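Local coordinates for protein p1 (Rice yellow mottle virus, PDB 6TY2) that suppresses RNA silencing for the virus and probably binds RNA, this piece being its C-terminal zinc-finger region, at residues Ala17-Ala22 and Arg27-Val32; Asp37-Pro42 and Gly46-Val51. All blocks are in the same frame, centred on the assembly; numbering follows the deposited sequence.

Contact 1 of 2, residues Ala17-Ala22 and Arg27-Val32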
# COMPACT_ATOMS: atom_id res chain seq x y z
N ALA A 17 -13.84 -4.55 -8.42
CA ALA A 17 -14.97 -3.80 -7.86
C ALA A 17 -14.65 -2.33 -7.80
O ALA A 17 -15.50 -1.50 -8.13
CB ALA A 17 -15.31 -4.33 -6.47
N CYS A 18 -13.43 -2.00 -7.37
CA CYS A 18 -12.98 -0.62 -7.29
C CYS A 18 -12.88 0.03 -8.65
O CYS A 18 -13.29 1.18 -8.81
CB CYS A 18 -11.63 -0.53 -6.58
SG CYS A 18 -11.69 -0.84 -4.81
N ASN A 19 -12.31 -0.68 -9.62
CA ASN A 19 -12.19 -0.13 -10.97
C ASN A 19 -13.55 0.25 -11.54
O ASN A 19 -13.70 1.32 -12.14
CB ASN A 19 -11.50 -1.12 -11.91
CG ASN A 19 -9.98 -0.98 -11.88
OD1 ASN A 19 -9.45 0.05 -11.48
ND2 ASN A 19 -9.28 -2.03 -12.32
N ALA A 20 -14.55 -0.61 -11.33
CA ALA A 20 -15.89 -0.39 -11.87
C ALA A 20 -16.59 0.75 -11.16
O ALA A 20 -17.30 1.52 -11.78
CB ALA A 20 -16.72 -1.67 -11.75
N ARG A 21 -16.39 0.85 -9.85
CA ARG A 21 -16.93 1.98 -9.11
C ARG A 21 -16.36 3.26 -9.68
O ARG A 21 -17.10 4.20 -9.99
CB ARG A 21 -16.62 1.86 -7.62
CG ARG A 21 -17.27 2.95 -6.76
CD ARG A 21 -16.83 2.88 -5.29
NE ARG A 21 -16.83 1.50 -4.81
CZ ARG A 21 -17.88 0.92 -4.23
NH1 ARG A 21 -19.01 1.61 -4.04
NH2 ARG A 21 -17.80 -0.34 -3.83
N ALA A 22 -15.04 3.27 -9.84
CA ALA A 22 -14.34 4.43 -10.39
C ALA A 22 -14.87 4.83 -11.77
O ALA A 22 -15.12 6.01 -12.01
CB ALA A 22 -12.82 4.14 -10.46
N ARG A 27 -14.15 8.27 -13.28
CA ARG A 27 -12.71 8.28 -13.12
C ARG A 27 -12.09 7.04 -13.77
O ARG A 27 -12.72 5.99 -13.82
CB ARG A 27 -12.34 8.37 -11.64
CG ARG A 27 -12.88 9.64 -11.00
CD ARG A 27 -12.44 9.81 -9.56
NE ARG A 27 -12.97 8.77 -8.68
CZ ARG A 27 -14.16 8.84 -8.09
NH1 ARG A 27 -14.95 9.89 -8.28
NH2 ARG A 27 -14.56 7.85 -7.31
N PRO A 28 -10.87 7.17 -14.30
CA PRO A 28 -10.27 6.05 -15.03
C PRO A 28 -10.11 4.79 -14.18
O PRO A 28 -9.94 4.89 -12.96
CB PRO A 28 -8.91 6.59 -15.47
CG PRO A 28 -9.08 8.08 -15.45
CD PRO A 28 -10.00 8.37 -14.32
N ALA A 29 -10.19 3.62 -14.80
CA ALA A 29 -9.93 2.37 -14.10
C ALA A 29 -8.43 2.16 -13.94
O ALA A 29 -7.80 1.50 -14.76
CB ALA A 29 -10.55 1.20 -14.85
N SER A 30 -7.86 2.70 -12.87
CA SER A 30 -6.41 2.72 -12.68
C SER A 30 -5.79 1.48 -12.02
O SER A 30 -4.58 1.26 -12.13
CB SER A 30 -6.02 3.97 -11.88
OG SER A 30 -6.90 4.14 -10.77
N LEU A 31 -6.59 0.66 -11.34
CA LEU A 31 -6.02 -0.47 -10.61
C LEU A 31 -5.64 -1.62 -11.56
O LEU A 31 -6.26 -1.84 -12.60
CB LEU A 31 -7.00 -0.94 -9.52
CG LEU A 31 -7.27 0.09 -8.40
CD1 LEU A 31 -8.33 -0.40 -7.43
CD2 LEU A 31 -6.00 0.42 -7.65
N VAL A 32 -4.59 -2.33 -11.20
CA VAL A 32 -4.03 -3.35 -12.08
C VAL A 32 -4.05 -4.66 -11.35
O VAL A 32 -3.90 -4.70 -10.13
CB VAL A 32 -2.60 -2.97 -12.53
CG1 VAL A 32 -1.74 -2.75 -11.35
CG2 VAL A 32 -1.98 -4.03 -13.42
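The flat side-chain amide of Asn19 has one face covered by the methyl of Ala29, which stands almost directly above CG, with its CB 3.7 Å from Asn19 CG. CB of Leu31 stands obliquely past the outer edge of the amide, on the other side of the plane, and nearer OD1 (3.3 Å) than ND2 (3.8 Å). The edge of the amide does the polar work. Leu31 N approaches Asn19 OD1 in the carbonyl plane, on a lone pair, at 2.9 Å, while Asn19 ND2 returns a nearly straight bond of 3.0 Å to Leu31 O (173° at the hydrogen). That second bond leaves in the plane of the amide yet arrives well above the plane of the Leu31 carbonyl. Two bonds to the N-H and C=O of a single residue fix the rotation of the amide and tie the loop to the helix. With chi1 at -64°, CG of Leu31 lies opposite its own carbonyl carbon, and the branch runs back to the helix, where CD1 presses tightly on Cys18 CB at 3.4 Å; Ile15, a turn earlier, also meets this leucine. Further along, Ala22 O takes the backbone N-H of Arg27 at 2.8 Å, a bond spanning five residues at the helix's C-terminal end, and the Arg27 guanidinium turns to a salt bridge with Glu25. Between the two grips, Ala29 centres an inverse gamma turn that bends the chain. The chain leaving helix 3-24 thus turns back and packs along the last turns of that helix, held by a backbone bond at the helix end and by the Asn19 side chain.

Contact 2 of 2, residues Asp37-Pro42 and Gly46-Val51. With ZN (zinc ion), chain C.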
# COMPACT_ATOMS: atom_id res chain seq x y z
N ASP A 37 3.89 -12.85 -11.01
CA ASP A 37 4.98 -12.12 -11.65
C ASP A 37 4.90 -10.60 -11.47
O ASP A 37 5.79 -9.88 -11.94
CB ASP A 37 5.03 -12.50 -13.12
CG ASP A 37 5.21 -14.00 -13.32
OD1 ASP A 37 6.15 -14.59 -12.72
OD2 ASP A 37 4.39 -14.58 -14.05
N ALA A 38 3.87 -10.12 -10.79
CA ALA A 38 3.81 -8.73 -10.35
C ALA A 38 2.74 -8.62 -9.28
O ALA A 38 1.55 -8.63 -9.58
CB ALA A 38 3.52 -7.77 -11.52
N CYS A 39 3.18 -8.52 -8.03
CA CYS A 39 2.30 -8.63 -6.87
C CYS A 39 2.63 -7.58 -5.80
O CYS A 39 3.79 -7.29 -5.57
CB CYS A 39 2.44 -10.05 -6.31
SG CYS A 39 1.74 -10.36 -4.73
N ASP A 40 1.62 -7.00 -5.16
CA ASP A 40 1.92 -5.94 -4.20
C ASP A 40 1.58 -6.34 -2.77
O ASP A 40 1.39 -5.49 -1.91
CB ASP A 40 1.21 -4.63 -4.58
CG ASP A 40 -0.30 -4.75 -4.64
OD1 ASP A 40 -0.82 -5.85 -4.39
OD2 ASP A 40 -0.99 -3.74 -4.94
N ILE A 41 1.51 -7.64 -2.52
CA ILE A 41 1.29 -8.15 -1.16
C ILE A 41 2.64 -8.47 -0.52
O ILE A 41 3.28 -9.44 -0.89
CB ILE A 41 0.40 -9.39 -1.17
CG1 ILE A 41 -0.86 -9.14 -2.00
CG2 ILE A 41 0.07 -9.83 0.25
CD1 ILE A 41 -1.74 -10.37 -2.13
N PRO A 42 3.08 -7.65 0.44
CA PRO A 42 4.43 -7.79 1.00
C PRO A 42 4.71 -9.18 1.54
O PRO A 42 5.82 -9.68 1.40
CB PRO A 42 4.46 -6.76 2.12
CG PRO A 42 3.45 -5.74 1.71
CD PRO A 42 2.35 -6.53 1.06
N GLY A 46 9.16 -12.62 -2.52
CA GLY A 46 10.02 -13.77 -2.74
C GLY A 46 9.35 -14.82 -3.58
O GLY A 46 9.81 -15.18 -4.67
N ARG A 47 8.25 -15.35 -3.07
CA ARG A 47 7.48 -16.29 -3.83
C ARG A 47 6.82 -15.54 -4.98
O ARG A 47 6.74 -16.06 -6.08
CB ARG A 47 6.47 -17.00 -2.94
CG ARG A 47 7.13 -17.84 -1.86
CD ARG A 47 6.09 -18.40 -0.90
NE ARG A 47 5.52 -17.33 -0.09
CZ ARG A 47 4.56 -17.51 0.81
NH1 ARG A 47 4.07 -18.72 1.01
NH2 ARG A 47 4.10 -16.48 1.50
N CYS A 48 6.37 -14.32 -4.73
CA CYS A 48 5.90 -13.43 -5.81
C CYS A 48 6.91 -12.31 -6.09
O CYS A 48 7.72 -11.97 -5.24
CB CYS A 48 4.54 -12.82 -5.45
SG CYS A 48 3.24 -14.05 -5.39
N ARG A 49 6.86 -11.75 -7.29
CA ARG A 49 7.66 -10.57 -7.57
C ARG A 49 7.00 -9.37 -6.92
O ARG A 49 5.92 -8.97 -7.32
CB ARG A 49 7.80 -10.33 -9.07
CG ARG A 49 8.75 -9.18 -9.40
CD ARG A 49 9.00 -9.12 -10.89
NE ARG A 49 9.97 -8.08 -11.22
CZ ARG A 49 10.46 -7.89 -12.44
NH1 ARG A 49 10.09 -8.68 -13.44
NH2 ARG A 49 11.34 -6.92 -12.65
N PHE A 50 7.66 -8.81 -5.92
CA PHE A 50 7.05 -7.74 -5.15
C PHE A 50 7.22 -6.42 -5.87
O PHE A 50 8.33 -5.93 -6.08
CB PHE A 50 7.64 -7.69 -3.74
CG PHE A 50 7.00 -6.69 -2.83
CD1 PHE A 50 5.63 -6.61 -2.72
CD2 PHE A 50 7.78 -5.84 -2.07
CE1 PHE A 50 5.04 -5.69 -1.89
CE2 PHE A 50 7.20 -4.91 -1.23
CZ PHE A 50 5.83 -4.84 -1.13
N VAL A 51 6.08 -5.85 -6.25
CA VAL A 51 6.00 -4.60 -6.96
C VAL A 51 5.17 -3.70 -6.08
O VAL A 51 3.94 -3.70 -6.17
CB VAL A 51 5.38 -4.78 -8.34
CG1 VAL A 51 5.25 -3.43 -9.06
CG2 VAL A 51 6.22 -5.76 -9.14
ZN ZN C . 1.58 -12.65 -4.65
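Cys39 and Cys48 meet at the centre of a zinc finger whose ligands follow the order His-Cys-His-Cys. Their CB atoms pack at 3.6 Å, and each SG reaches the zinc ion at 2.3 Å; NE2 of His8, from helix 3-24, and ND1 of His44 complete the site. Next to the metal site the backbones form a single parallel beta bridge: Cys39 N bonds to Arg49 O at 2.9 Å, and Cys39 O receives Val51 N at 2.8 Å.

Around this bridge the shapes interlock. The Phe50 ring, swung anti to its backbone N (chi1 -176°), fills the hollow where the chain bends from Asp40 to Pro42: its edge meets Asp40 C, and CZ rests 3.8 Å from Pro42 CG, with the two rings crossing at a slant. On the far side of the bridge, Val51 CG2 is a smaller bump lying 4.1 Å from Ala38 CB, while the extended Arg49 chain passes Asp37 O. Asp40 turns its carboxylate to a salt bridge with Arg11, tying the bend to the helix. The thiolate of Cys39 also has a second partner: Ile41 N gives a long but nearly straight hydrogen bond (166°) to Cys39 SG, 3.5 Å away.

Contact 1 closes before contact 2 opens, so the two follow in series along the chain. Their centres lie 21 Å apart, on opposite sides of the chain's centre, and their nearest atoms stay about 6 Å from each other without touching. Helix 3-24 joins them: contact 1 folds the chain back on its C-terminal part, whereas the metal of contact 2 takes His8 from its N-terminal part. The chain thus returns along the helix to the zinc. Asn55 near the C-terminus bonds to Val32 of contact 1 and weakly to Asp40 of contact 2, a further link between two regions in a small domain with little regular structure beyond its helix.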